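PDB 5KBP: glycosyl hydrolase, family 38 from Enterococcus faecalis, which probably acts as an alpha-mannosidase of glycoside hydrolase family 38, binding carbohydrate and hydrolysing alpha-linked mannose residues. Local coordinates for residues M133-Q138 / F890-W895; E425-P430 / H441-K446; K446-Y451 / K488-E493; A852-C857 / P886-E891. All blocks are in the same frame, centred on the assembly; numbering follows the deposited sequence.

Contact 1: M133-Q138 / F890-W895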
loop_
_atom_site.group_PDB
_atom_site.type_symbol
_atom_site.label_atom_id
_atom_site.label_comp_id
_atom_site.label_asym_id
_atom_site.label_seq_id
_atom_site.Cartn_x
_atom_site.Cartn_y
_atom_site.Cartn_z
ATOM N N MET A 133 -25.867 -3.388 14.519
ATOM C CA MET A 133 -25.594 -3.692 15.917
ATOM C C MET A 133 -26.784 -3.323 16.797
ATOM O O MET A 133 -27.536 -2.387 16.510
ATOM C CB MET A 133 -24.347 -2.941 16.381
ATOM C CG MET A 133 -24.453 -1.437 16.191
ATOM S SD MET A 133 -22.985 -0.518 16.664
ATOM C CE MET A 133 -21.821 -1.067 15.430
ATOM N N GLY A 134 -26.945 -4.071 17.891
ATOM C CA GLY A 134 -28.063 -3.831 18.787
ATOM C C GLY A 134 -27.985 -2.504 19.516
ATOM O O GLY A 134 -29.019 -1.914 19.844
ATOM N N GLN A 135 -26.774 -2.015 19.778
ATOM C CA GLN A 135 -26.581 -0.767 20.508
ATOM C C GLN A 135 -26.662 0.471 19.622
ATOM O O GLN A 135 -26.255 1.551 20.065
ATOM C CB GLN A 135 -25.234 -0.787 21.239
ATOM C CG GLN A 135 -25.205 -1.642 22.497
ATOM C CD GLN A 135 -25.816 -0.947 23.702
ATOM O OE1 GLN A 135 -26.646 -0.049 23.566
ATOM N NE2 GLN A 135 -25.397 -1.358 24.894
ATOM N N THR A 136 -27.176 0.345 18.397
ATOM C CA THR A 136 -27.270 1.505 17.511
ATOM C C THR A 136 -28.057 2.661 18.118
ATOM O O THR A 136 -27.577 3.806 18.041
ATOM C CB THR A 136 -27.863 1.087 16.160
ATOM O OG1 THR A 136 -27.115 -0.007 15.619
ATOM C CG2 THR A 136 -27.822 2.250 15.183
ATOM N N PRO A 137 -29.241 2.461 18.719
ATOM C CA PRO A 137 -29.967 3.623 19.265
ATOM C C PRO A 137 -29.187 4.394 20.315
ATOM O O PRO A 137 -29.167 5.630 20.279
ATOM C CB PRO A 137 -31.239 2.994 19.852
ATOM C CG PRO A 137 -31.418 1.733 19.096
ATOM C CD PRO A 137 -30.035 1.225 18.846
ATOM N N GLN A 138 -28.539 3.699 21.253
ATOM C CA GLN A 138 -27.769 4.402 22.275
ATOM C C GLN A 138 -26.561 5.107 21.670
ATOM O O GLN A 138 -26.229 6.229 22.066
ATOM C CB GLN A 138 -27.328 3.435 23.373
ATOM C CG GLN A 138 -26.623 4.123 24.531
ATOM C CD GLN A 138 -26.099 3.152 25.568
ATOM O OE1 GLN A 138 -25.777 3.541 26.688
ATOM N NE2 GLN A 138 -26.003 1.881 25.195
ATOM N N PHE A 890 -26.681 -1.875 30.204
ATOM C CA PHE A 890 -26.181 -1.707 28.839
ATOM C C PHE A 890 -25.844 -0.252 28.530
ATOM O O PHE A 890 -25.861 0.167 27.369
ATOM C CB PHE A 890 -27.173 -2.256 27.809
ATOM C CG PHE A 890 -27.578 -3.682 28.055
ATOM C CD1 PHE A 890 -26.699 -4.719 27.794
ATOM C CD2 PHE A 890 -28.841 -3.985 28.537
ATOM C CE1 PHE A 890 -27.069 -6.034 28.016
ATOM C CE2 PHE A 890 -29.217 -5.297 28.760
ATOM C CZ PHE A 890 -28.330 -6.322 28.499
ATOM N N GLU A 891 -25.530 0.531 29.558
ATOM C CA GLU A 891 -25.164 1.924 29.351
ATOM C C GLU A 891 -23.712 2.031 28.909
ATOM O O GLU A 891 -22.838 1.329 29.422
ATOM C CB GLU A 891 -25.373 2.737 30.628
ATOM C CG GLU A 891 -25.192 4.234 30.431
ATOM C CD GLU A 891 -25.001 4.983 31.735
ATOM O OE1 GLU A 891 -24.068 5.808 31.810
ATOM O OE2 GLU A 891 -25.779 4.744 32.681
ATOM N N ILE A 892 -23.462 2.911 27.946
ATOM C CA ILE A 892 -22.112 3.255 27.517
ATOM C C ILE A 892 -21.771 4.576 28.196
ATOM O O ILE A 892 -22.217 5.644 27.766
ATOM C CB ILE A 892 -22.003 3.357 25.994
ATOM C CG1 ILE A 892 -22.563 2.098 25.330
ATOM C CG2 ILE A 892 -20.555 3.571 25.586
ATOM C CD1 ILE A 892 -22.727 2.234 23.832
ATOM N N ARG A 893 -20.985 4.511 29.265
ATOM C CA ARG A 893 -20.657 5.687 30.057
ATOM C C ARG A 893 -19.264 6.191 29.706
ATOM O O ARG A 893 -18.324 5.405 29.553
ATOM C CB ARG A 893 -20.743 5.378 31.553
ATOM C CG ARG A 893 -20.510 6.584 32.447
ATOM C CD ARG A 893 -20.966 6.316 33.870
ATOM N NE ARG A 893 -22.415 6.165 33.965
ATOM C CZ ARG A 893 -23.069 5.959 35.103
ATOM N NH1 ARG A 893 -22.404 5.875 36.247
ATOM N NH2 ARG A 893 -24.389 5.833 35.098
ATOM N N THR A 894 -19.140 7.512 29.580
ATOM C CA THR A 894 -17.875 8.164 29.271
ATOM C C THR A 894 -17.591 9.227 30.321
ATOM O O THR A 894 -18.447 10.073 30.599
ATOM C CB THR A 894 -17.902 8.796 27.874
ATOM O OG1 THR A 894 -18.265 7.805 26.905
ATOM C CG2 THR A 894 -16.536 9.363 27.520
ATOM N N TRP A 895 -16.395 9.182 30.900
ATOM C CA TRP A 895 -15.976 10.128 31.922
ATOM C C TRP A 895 -15.085 11.214 31.327
ATOM O O TRP A 895 -14.521 11.068 30.239
ATOM C CB TRP A 895 -15.227 9.414 33.050
ATOM C CG TRP A 895 -16.072 8.510 33.896
ATOM C CD1 TRP A 895 -16.622 8.802 35.110
ATOM C CD2 TRP A 895 -16.450 7.160 33.600
ATOM N NE1 TRP A 895 -17.323 7.721 35.586
ATOM C CE2 TRP A 895 -17.234 6.700 34.676
ATOM C CE3 TRP A 895 -16.204 6.298 32.527
ATOM C CZ2 TRP A 895 -17.770 5.415 34.712
ATOM C CZ3 TRP A 895 -16.741 5.024 32.564
ATOM C CH2 TRP A 895 -17.517 4.595 33.648
#
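Gln135 and Gln138 converge on the carbonyl of Phe890, so that one backbone oxygen accepts from two side-chain amides. Gln138 NE2 approaches Phe890 O at 2.8 Å, nearly along the C=O axis. Gln135 NE2 meets Phe890 O at 2.9 Å from a more bent direction, with Phe890 O close to the amide plane of Gln135. The other arm of the Gln138 amide is used as well: its OE1 accepts from Ile892 N at 2.7 Å, the donor lying above the carbonyl plane. One amide thus reads a donor and an acceptor two residues apart, and Ile892 CG1 packs 3.4 Å from Gln138 NE2.

The two glutamines are also tied together. Gln138 NE2 donates to Gln135 OE1 at 2.6 Å, with a strongly bent N-H...O angle of 131°. With CG anti to the backbone N (chi1 -175°) and an extended chain, Gln138 reaches across from the helix, whereas Gln135, the N-cap residue of the helix, is bent at chi2. Farther out, Arg893 grips Glu891 side-on, with NE 2.7 Å from Glu891 OE1.

This buried contact joins the start of helix 136-141, in the N-terminal family region, to strand 892-897 of the C-terminal beta sandwich. Gln135 NE2 also bonds Tyr693 O, Met139 of the same helix touches Ile892, and strand 843-849 pairs with strand 892-897.

Contact 2: E425-P430 / H441-K446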
loop_
_atom_site.group_PDB
_atom_site.type_symbol
_atom_site.label_atom_id
_atom_site.label_comp_id
_atom_site.label_asym_id
_atom_site.label_seq_id
_atom_site.Cartn_x
_atom_site.Cartn_y
_atom_site.Cartn_z
ATOM N N GLU A 425 18.601 -5.283 28.211
ATOM C CA GLU A 425 19.964 -5.107 27.725
ATOM C C GLU A 425 20.921 -5.055 28.910
ATOM O O GLU A 425 20.809 -4.172 29.767
ATOM C CB GLU A 425 20.065 -3.829 26.895
ATOM C CG GLU A 425 21.451 -3.536 26.352
ATOM C CD GLU A 425 21.561 -2.135 25.783
ATOM O OE1 GLU A 425 21.871 -1.201 26.552
ATOM O OE2 GLU A 425 21.325 -1.966 24.567
ATOM N N ILE A 426 21.862 -5.999 28.962
ATOM C CA ILE A 426 22.817 -6.050 30.064
ATOM C C ILE A 426 24.177 -5.463 29.700
ATOM O O ILE A 426 24.929 -5.070 30.606
ATOM C CB ILE A 426 22.984 -7.492 30.587
ATOM C CG1 ILE A 426 23.456 -8.422 29.469
ATOM C CG2 ILE A 426 21.681 -7.993 31.194
ATOM C CD1 ILE A 426 23.721 -9.840 29.930
ATOM N N GLU A 427 24.513 -5.386 28.414
ATOM C CA GLU A 427 25.773 -4.799 27.982
ATOM C C GLU A 427 25.562 -4.106 26.645
ATOM O O GLU A 427 24.604 -4.389 25.920
ATOM C CB GLU A 427 26.882 -5.851 27.879
ATOM C CG GLU A 427 27.585 -6.128 29.198
ATOM C CD GLU A 427 27.767 -7.607 29.462
ATOM O OE1 GLU A 427 27.492 -8.414 28.551
ATOM O OE2 GLU A 427 28.179 -7.961 30.586
ATOM N N ARG A 428 26.474 -3.191 26.322
ATOM C CA ARG A 428 26.320 -2.362 25.129
ATOM C C ARG A 428 27.684 -1.850 24.698
ATOM O O ARG A 428 28.352 -1.147 25.464
ATOM C CB ARG A 428 25.365 -1.204 25.409
ATOM C CG ARG A 428 25.147 -0.261 24.241
ATOM C CD ARG A 428 23.696 0.179 24.191
ATOM N NE ARG A 428 23.551 1.600 23.894
ATOM C CZ ARG A 428 22.379 2.220 23.798
ATOM N NH1 ARG A 428 21.252 1.542 23.970
ATOM N NH2 ARG A 428 22.334 3.517 23.527
ATOM N N LEU A 429 28.095 -2.197 23.479
ATOM C CA LEU A 429 29.361 -1.738 22.917
ATOM C C LEU A 429 29.082 -0.841 21.718
ATOM O O LEU A 429 28.757 -1.343 20.630
ATOM C CB LEU A 429 30.236 -2.925 22.503
ATOM C CG LEU A 429 30.590 -3.961 23.572
ATOM C CD1 LEU A 429 31.545 -5.003 23.005
ATOM C CD2 LEU A 429 31.183 -3.296 24.808
ATOM N N PRO A 430 29.183 0.480 21.859
ATOM C CA PRO A 430 28.938 1.364 20.714
ATOM C C PRO A 430 29.966 1.147 19.614
ATOM O O PRO A 430 31.063 0.635 19.840
ATOM C CB PRO A 430 29.052 2.769 21.316
ATOM C CG PRO A 430 28.869 2.578 22.792
ATOM C CD PRO A 430 29.452 1.233 23.093
ATOM N N HIS A 441 31.530 -10.579 18.421
ATOM C CA HIS A 441 32.078 -11.811 18.973
ATOM C C HIS A 441 32.652 -11.619 20.371
ATOM O O HIS A 441 32.757 -12.595 21.120
ATOM C CB HIS A 441 33.143 -12.378 18.033
ATOM C CG HIS A 441 32.599 -12.847 16.719
ATOM N ND1 HIS A 441 32.721 -12.115 15.557
ATOM C CD2 HIS A 441 31.920 -13.970 16.387
ATOM C CE1 HIS A 441 32.146 -12.770 14.565
ATOM N NE2 HIS A 441 31.652 -13.899 15.041
ATOM N N GLU A 442 33.022 -10.390 20.741
ATOM C CA GLU A 442 33.452 -10.136 22.112
ATOM C C GLU A 442 32.311 -10.367 23.094
ATOM O O GLU A 442 32.498 -11.003 24.138
ATOM C CB GLU A 442 33.991 -8.712 22.242
ATOM C CG GLU A 442 34.329 -8.300 23.664
ATOM C CD GLU A 442 34.871 -6.889 23.747
ATOM O OE1 GLU A 442 35.524 -6.444 22.780
ATOM O OE2 GLU A 442 34.640 -6.222 24.776
ATOM N N LEU A 443 31.117 -9.857 22.775
ATOM C CA LEU A 443 29.955 -10.103 23.620
ATOM C C LEU A 443 29.506 -11.556 23.547
ATOM O O LEU A 443 29.020 -12.105 24.542
ATOM C CB LEU A 443 28.806 -9.178 23.218
ATOM C CG LEU A 443 29.040 -7.676 23.386
ATOM C CD1 LEU A 443 27.828 -6.885 22.914
ATOM C CD2 LEU A 443 29.367 -7.346 24.832
ATOM N N LYS A 444 29.659 -12.192 22.382
ATOM C CA LYS A 444 29.254 -13.586 22.237
ATOM C C LYS A 444 30.106 -14.500 23.108
ATOM O O LYS A 444 29.608 -15.493 23.652
ATOM C CB LYS A 444 29.348 -14.003 20.769
ATOM C CG LYS A 444 28.474 -15.187 20.383
ATOM C CD LYS A 444 27.150 -14.718 19.797
ATOM C CE LYS A 444 26.382 -15.871 19.167
ATOM N NZ LYS A 444 25.148 -15.402 18.478
ATOM N N GLN A 445 31.389 -14.178 23.257
ATOM C CA GLN A 445 32.314 -14.986 24.038
ATOM C C GLN A 445 32.340 -14.611 25.514
ATOM O O GLN A 445 32.892 -15.369 26.317
ATOM C CB GLN A 445 33.729 -14.868 23.464
ATOM C CG GLN A 445 33.867 -15.376 22.039
ATOM C CD GLN A 445 35.123 -14.863 21.360
ATOM O OE1 GLN A 445 35.948 -14.194 21.982
ATOM N NE2 GLN A 445 35.269 -15.170 20.078
ATOM N N LYS A 446 31.769 -13.469 25.889
ATOM C CA LYS A 446 31.782 -13.055 27.285
ATOM C C LYS A 446 30.795 -13.892 28.089
ATOM O O LYS A 446 29.641 -14.064 27.688
ATOM C CB LYS A 446 31.444 -11.571 27.405
ATOM C CG LYS A 446 31.675 -10.997 28.795
ATOM C CD LYS A 446 31.420 -9.498 28.828
ATOM C CE LYS A 446 31.749 -8.912 30.194
ATOM N NZ LYS A 446 31.536 -7.438 30.240
#
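Leu429 and Leu443 supply the apolar part of this contact, reaching toward each other tip to tip. Leu429 CD1 lies 3.7 Å from Leu443 CG, and Leu443 CD2 settles beside the same methyl group. Glu427 CB adds a looser approach of 4.2 Å to Leu443 CD2, while the carboxylate of Glu442 flanks the Leu429 methyl, OE2 being 3.8 Å from CD1.

The electrostatic part is a single weak link at the exposed margin. Lys446, fully extended with CG anti to the backbone N (chi1 -170°), passes obliquely across the bent side chain of Glu427. Its NZ stands 3.4 Å from Glu427 OE2, a salt bridge with only a weak hydrogen bond.

The short segments run nearly antiparallel, with a 160° angle between their directions and axes 10.0 Å apart. Helix 436-445 packs against the end of strand 416-430, an edge strand, whose classic beta bulge has Ile426 and Glu427 both facing Lys488 of the neighbouring strand 483-499.

Contact 3: K446-Y451 / K488-E493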
loop_
_atom_site.group_PDB
_atom_site.type_symbol
_atom_site.label_atom_id
_atom_site.label_comp_id
_atom_site.label_asym_id
_atom_site.label_seq_id
_atom_site.Cartn_x
_atom_site.Cartn_y
_atom_site.Cartn_z
ATOM N N LYS A 446 31.769 -13.469 25.889
ATOM C CA LYS A 446 31.782 -13.055 27.285
ATOM C C LYS A 446 30.795 -13.892 28.089
ATOM O O LYS A 446 29.641 -14.064 27.688
ATOM C CB LYS A 446 31.444 -11.571 27.405
ATOM C CG LYS A 446 31.675 -10.997 28.795
ATOM C CD LYS A 446 31.420 -9.498 28.828
ATOM C CE LYS A 446 31.749 -8.912 30.194
ATOM N NZ LYS A 446 31.536 -7.438 30.240
ATOM N N ALA A 447 31.255 -14.412 29.225
ATOM C CA ALA A 447 30.405 -15.243 30.066
ATOM C C ALA A 447 29.240 -14.432 30.618
ATOM O O ALA A 447 29.343 -13.224 30.844
ATOM C CB ALA A 447 31.217 -15.846 31.213
ATOM N N THR A 448 28.116 -15.114 30.836
ATOM C CA THR A 448 26.908 -14.462 31.317
ATOM C C THR A 448 26.771 -14.680 32.812
ATOM O O THR A 448 26.604 -15.831 33.246
ATOM C CB THR A 448 25.679 -15.002 30.594
ATOM O OG1 THR A 448 25.805 -14.760 29.187
ATOM C CG2 THR A 448 24.416 -14.325 31.112
ATOM N N PRO A 449 26.835 -13.634 33.631
ATOM C CA PRO A 449 26.599 -13.809 35.067
ATOM C C PRO A 449 25.145 -14.160 35.338
ATOM O O PRO A 449 24.248 -13.877 34.542
ATOM C CB PRO A 449 26.958 -12.441 35.662
ATOM C CG PRO A 449 27.712 -11.717 34.579
ATOM C CD PRO A 449 27.168 -12.242 33.292
ATOM N N ASP A 450 24.922 -14.796 36.483
ATOM C CA ASP A 450 23.563 -15.087 36.918
ATOM C C ASP A 450 22.938 -13.823 37.493
ATOM O O ASP A 450 23.555 -13.134 38.311
ATOM C CB ASP A 450 23.554 -16.210 37.953
ATOM C CG ASP A 450 22.154 -16.713 38.250
ATOM O OD1 ASP A 450 21.286 -16.609 37.359
ATOM O OD2 ASP A 450 21.923 -17.214 39.371
ATOM N N TYR A 451 21.722 -13.514 37.058
ATOM C CA TYR A 451 21.046 -12.291 37.456
ATOM C C TYR A 451 19.828 -12.596 38.319
ATOM O O TYR A 451 19.346 -13.729 38.386
ATOM C CB TYR A 451 20.633 -11.466 36.231
ATOM C CG TYR A 451 21.784 -10.715 35.602
ATOM C CD1 TYR A 451 22.113 -9.432 36.020
ATOM C CD2 TYR A 451 22.549 -11.292 34.597
ATOM C CE1 TYR A 451 23.168 -8.742 35.452
ATOM C CE2 TYR A 451 23.605 -10.610 34.021
ATOM C CZ TYR A 451 23.911 -9.336 34.452
ATOM O OH TYR A 451 24.962 -8.654 33.883
ATOM N N LYS A 488 24.110 -7.025 24.184
ATOM C CA LYS A 488 23.744 -8.335 24.702
ATOM C C LYS A 488 22.458 -8.192 25.499
ATOM O O LYS A 488 22.351 -7.310 26.358
ATOM C CB LYS A 488 24.857 -8.922 25.577
ATOM C CG LYS A 488 24.615 -10.364 25.988
ATOM C CD LYS A 488 25.874 -10.993 26.558
ATOM C CE LYS A 488 25.706 -12.491 26.746
ATOM N NZ LYS A 488 26.978 -13.147 27.157
ATOM N N TYR A 489 21.485 -9.049 25.210
ATOM C CA TYR A 489 20.161 -8.957 25.806
ATOM C C TYR A 489 19.859 -10.214 26.605
ATOM O O TYR A 489 20.198 -11.326 26.190
ATOM C CB TYR A 489 19.085 -8.754 24.737
ATOM C CG TYR A 489 19.243 -7.474 23.956
ATOM C CD1 TYR A 489 18.662 -6.294 24.400
ATOM C CD2 TYR A 489 19.975 -7.444 22.778
ATOM C CE1 TYR A 489 18.804 -5.118 23.690
ATOM C CE2 TYR A 489 20.123 -6.273 22.060
ATOM C CZ TYR A 489 19.536 -5.113 22.521
ATOM O OH TYR A 489 19.680 -3.943 21.812
ATOM N N LEU A 490 19.217 -10.026 27.753
ATOM C CA LEU A 490 18.769 -11.123 28.595
ATOM C C LEU A 490 17.248 -11.110 28.646
ATOM O O LEU A 490 16.637 -10.052 28.833
ATOM C CB LEU A 490 19.355 -11.011 30.003
ATOM C CG LEU A 490 19.526 -12.340 30.740
ATOM C CD1 LEU A 490 20.327 -13.312 29.887
ATOM C CD2 LEU A 490 20.196 -12.129 32.086
ATOM N N THR A 491 16.645 -12.280 28.467
ATOM C CA THR A 491 15.194 -12.437 28.449
ATOM C C THR A 491 14.766 -13.066 29.770
ATOM O O THR A 491 15.067 -14.235 30.033
ATOM C CB THR A 491 14.758 -13.289 27.259
ATOM O OG1 THR A 491 15.113 -12.623 26.039
ATOM C CG2 THR A 491 13.261 -13.516 27.288
ATOM N N VAL A 492 14.069 -12.289 30.595
ATOM C CA VAL A 492 13.678 -12.701 31.939
ATOM C C VAL A 492 12.183 -12.983 31.952
ATOM O O VAL A 492 11.398 -12.264 31.323
ATOM C CB VAL A 492 14.050 -11.627 32.980
ATOM C CG1 VAL A 492 13.734 -12.110 34.386
ATOM C CG2 VAL A 492 15.521 -11.257 32.855
ATOM N N GLU A 493 11.791 -14.031 32.673
ATOM C CA GLU A 493 10.403 -14.467 32.755
ATOM C C GLU A 493 9.865 -14.148 34.144
ATOM O O GLU A 493 10.437 -14.585 35.148
ATOM C CB GLU A 493 10.291 -15.962 32.460
ATOM C CG GLU A 493 8.889 -16.437 32.130
ATOM C CD GLU A 493 8.856 -17.891 31.698
ATOM O OE1 GLU A 493 9.644 -18.693 32.242
ATOM O OE2 GLU A 493 8.049 -18.229 30.807
#
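Thr448 and Leu490 mark one of the nearest backbone approaches, yet their CA atoms remain 9.2 Å apart, so the contact is made largely by side chains reaching from the strand and from the loop. Lys488 does so at one end. Its chain is extended throughout, with CG anti to the backbone N (chi1 -172°), and its ammonium group donates to Thr448 OG1 at 2.8 Å. Lys446 O lies 2.9 Å from Lys488 NZ, but the angle is too poor for a hydrogen bond; its closeness to the charge should nonetheless be electrostatically favourable. Thr448 OG1 is also bonded to Glu468 OE1, and a long, weak ion pair joins Lys488 to the same carboxylate, which probably offsets part of the charge of this buried lysine.

At the other end the contact is apolar. Leu490 CD2 comes to the ring atom Tyr451 CD2 at 3.5 Å. Thr448 CG2 makes a looser approach to the second Leu490 methyl, CD1, at 4.4 Å.

The connection 446-451 leads from helix 436-445 into strand 451-454 and lies over strand 483-499, the middle strand of a three-stranded antiparallel sheet between strands 416-430 and 463-475. Ile465 of strand 463-475 touches Leu490, whereas Leu509 and Gln511 of strand 503-511 pack against Tyr451.

Contact 4: A852-C857 / P886-E891. With SO4 (sulfate ion), chain I.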
loop_
_atom_site.group_PDB
_atom_site.type_symbol
_atom_site.label_atom_id
_atom_site.label_comp_id
_atom_site.label_asym_id
_atom_site.label_seq_id
_atom_site.Cartn_x
_atom_site.Cartn_y
_atom_site.Cartn_z
ATOM N N ALA A 852 -27.701 -6.592 32.504
ATOM C CA ALA A 852 -28.978 -5.902 32.400
ATOM C C ALA A 852 -29.428 -5.298 33.723
ATOM O O ALA A 852 -30.588 -4.890 33.844
ATOM C CB ALA A 852 -30.051 -6.857 31.872
ATOM N N GLN A 853 -28.543 -5.228 34.714
ATOM C CA GLN A 853 -28.861 -4.666 36.016
ATOM C C GLN A 853 -28.102 -3.365 36.237
ATOM O O GLN A 853 -27.026 -3.147 35.674
ATOM C CB GLN A 853 -28.526 -5.646 37.146
ATOM C CG GLN A 853 -29.535 -6.767 37.330
ATOM C CD GLN A 853 -29.410 -7.846 36.277
ATOM O OE1 GLN A 853 -30.385 -8.191 35.608
ATOM N NE2 GLN A 853 -28.210 -8.394 36.128
ATOM N N ASN A 854 -28.682 -2.497 37.064
ATOM C CA ASN A 854 -27.982 -1.303 37.516
ATOM C C ASN A 854 -26.896 -1.703 38.506
ATOM O O ASN A 854 -27.187 -2.287 39.555
ATOM C CB ASN A 854 -28.963 -0.324 38.159
ATOM C CG ASN A 854 -29.999 0.193 37.182
ATOM O OD1 ASN A 854 -29.787 1.205 36.514
ATOM N ND2 ASN A 854 -31.129 -0.500 37.094
ATOM N N ILE A 855 -25.645 -1.401 38.172
ATOM C CA ILE A 855 -24.515 -1.771 39.019
ATOM C C ILE A 855 -23.803 -0.501 39.474
ATOM O O ILE A 855 -23.868 0.526 38.783
ATOM C CB ILE A 855 -23.556 -2.721 38.284
ATOM C CG1 ILE A 855 -22.844 -1.990 37.144
ATOM C CG2 ILE A 855 -24.307 -3.932 37.750
ATOM C CD1 ILE A 855 -21.892 -2.865 36.367
ATOM N N PRO A 856 -23.131 -0.515 40.625
ATOM C CA PRO A 856 -22.365 0.666 41.038
ATOM C C PRO A 856 -21.143 0.857 40.154
ATOM O O PRO A 856 -20.456 -0.104 39.797
ATOM C CB PRO A 856 -21.967 0.344 42.483
ATOM C CG PRO A 856 -21.962 -1.147 42.542
ATOM C CD PRO A 856 -23.066 -1.594 41.627
ATOM N N CYS A 857 -20.876 2.114 39.796
ATOM C CA CYS A 857 -19.749 2.415 38.910
ATOM C C CYS A 857 -19.232 3.813 39.256
ATOM O O CYS A 857 -19.706 4.816 38.718
ATOM C CB CYS A 857 -20.146 2.310 37.446
ATOM S SG CYS A 857 -18.752 2.352 36.293
ATOM N N PRO A 886 -25.459 5.160 39.577
ATOM C CA PRO A 886 -25.217 3.768 39.181
ATOM C C PRO A 886 -25.228 3.607 37.669
ATOM O O PRO A 886 -25.924 4.325 36.947
ATOM C CB PRO A 886 -26.375 3.005 39.836
ATOM C CG PRO A 886 -27.437 4.040 40.054
ATOM C CD PRO A 886 -26.698 5.306 40.360
ATOM N N LEU A 887 -24.431 2.655 37.193
ATOM C CA LEU A 887 -24.360 2.376 35.765
ATOM C C LEU A 887 -25.627 1.655 35.323
ATOM O O LEU A 887 -25.937 0.568 35.819
ATOM C CB LEU A 887 -23.121 1.542 35.453
ATOM C CG LEU A 887 -22.741 1.398 33.979
ATOM C CD1 LEU A 887 -22.546 2.764 33.342
ATOM C CD2 LEU A 887 -21.482 0.558 33.842
ATOM N N ARG A 888 -26.363 2.265 34.400
ATOM C CA ARG A 888 -27.617 1.695 33.943
ATOM C C ARG A 888 -27.357 0.474 33.061
ATOM O O ARG A 888 -26.261 0.308 32.521
ATOM C CB ARG A 888 -28.425 2.750 33.190
ATOM C CG ARG A 888 -28.873 3.906 34.073
ATOM C CD ARG A 888 -29.827 4.836 33.346
ATOM N NE ARG A 888 -29.182 5.536 32.241
ATOM C CZ ARG A 888 -28.517 6.680 32.370
ATOM N NH1 ARG A 888 -27.960 7.249 31.311
ATOM N NH2 ARG A 888 -28.405 7.254 33.561
ATOM N N PRO A 889 -28.348 -0.409 32.922
ATOM C CA PRO A 889 -28.158 -1.613 32.099
ATOM C C PRO A 889 -27.779 -1.271 30.665
ATOM O O PRO A 889 -28.453 -0.486 29.994
ATOM C CB PRO A 889 -29.523 -2.311 32.170
ATOM C CG PRO A 889 -30.472 -1.295 32.738
ATOM C CD PRO A 889 -29.642 -0.430 33.622
ATOM N N PHE A 890 -26.681 -1.875 30.204
ATOM C CA PHE A 890 -26.181 -1.707 28.839
ATOM C C PHE A 890 -25.844 -0.252 28.530
ATOM O O PHE A 890 -25.861 0.167 27.369
ATOM C CB PHE A 890 -27.173 -2.256 27.809
ATOM C CG PHE A 890 -27.578 -3.682 28.055
ATOM C CD1 PHE A 890 -26.699 -4.719 27.794
ATOM C CD2 PHE A 890 -28.841 -3.985 28.537
ATOM C CE1 PHE A 890 -27.069 -6.034 28.016
ATOM C CE2 PHE A 890 -29.217 -5.297 28.760
ATOM C CZ PHE A 890 -28.330 -6.322 28.499
ATOM N N GLU A 891 -25.530 0.531 29.558
ATOM C CA GLU A 891 -25.164 1.924 29.351
ATOM C C GLU A 891 -23.712 2.031 28.909
ATOM O O GLU A 891 -22.838 1.329 29.422
ATOM C CB GLU A 891 -25.373 2.737 30.628
ATOM C CG GLU A 891 -25.192 4.234 30.431
ATOM C CD GLU A 891 -25.001 4.983 31.735
ATOM O OE1 GLU A 891 -24.068 5.808 31.810
ATOM O OE2 GLU A 891 -25.779 4.744 32.681
HETATM S S SO4 I . -28.120 -10.569 33.377
HETATM O O1 SO4 I . -28.059 -11.908 32.801
HETATM O O2 SO4 I . -26.970 -10.358 34.252
HETATM O O3 SO4 I . -29.350 -10.434 34.153
HETATM O O4 SO4 I . -28.109 -9.575 32.308
#
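Ile855 and Leu887 lie side by side and point the same way, with Ile855 CG1 3.9 Å from Leu887 CB. Their backbones explain the alignment: they form an antiparallel hydrogen-bonded pair, in which Leu887 N donates to Ile855 O at 2.7 Å and Ile855 N returns a bond to Leu887 O at 3.1 Å. Asn854 CA adds a CA-H...O contact to that same oxygen. Cys857 CB then packs 3.7 Å from Leu887 CB.

Asn854 reaches Pro889 through its amide, with OD1 3.3 Å from Pro889 CD. Farther along, Ala852 O lies 3.3 Å from Pro889 CB, and Ala852 CB approaches the ring of Phe890 at 3.6 Å from CE2. A sulfate ion, probably from the crystallisation liquor, is held beside this corner by Ala852 N and Gln853 NE2.

Within 886-891, Glu891 OE2 accepts from Arg888 N at 3.1 Å and sits over the centre of the guanidinium face of Arg888; no guanidinium N-H points at it, so that this second link is one of charges only.

Residues Arg888 to Glu891 form a type II turn, with Pro889 at its second position and Phe890, at phi 60°, in the third. The arrangement is a single-bridge pairing of two loops at the end of a beta-sandwich sheet, the turn leading directly into strand 892-897.

The four contacts form two pairs; the centre of either contact of one pair lies about 49 to 56 Å from those of the other. Contacts 2 and 3 come in series along the chain, share Lys446 and have centres about 11 Å apart; both reach the sheet in which strands 416-430 and 483-499 are neighbours, within one family region. Contacts 1 and 4, also with centres about 11 Å apart, share Phe890 and Glu891: the turn that closes contact 4 delivers the carbonyl used in contact 1. Contact 1 alone spans most of the sequence, and the other pair falls between its two segments. Contacts 2, 3 and 4 thus each stay within one family region, while contact 1 joins the C-terminal sandwich to the N-terminal region.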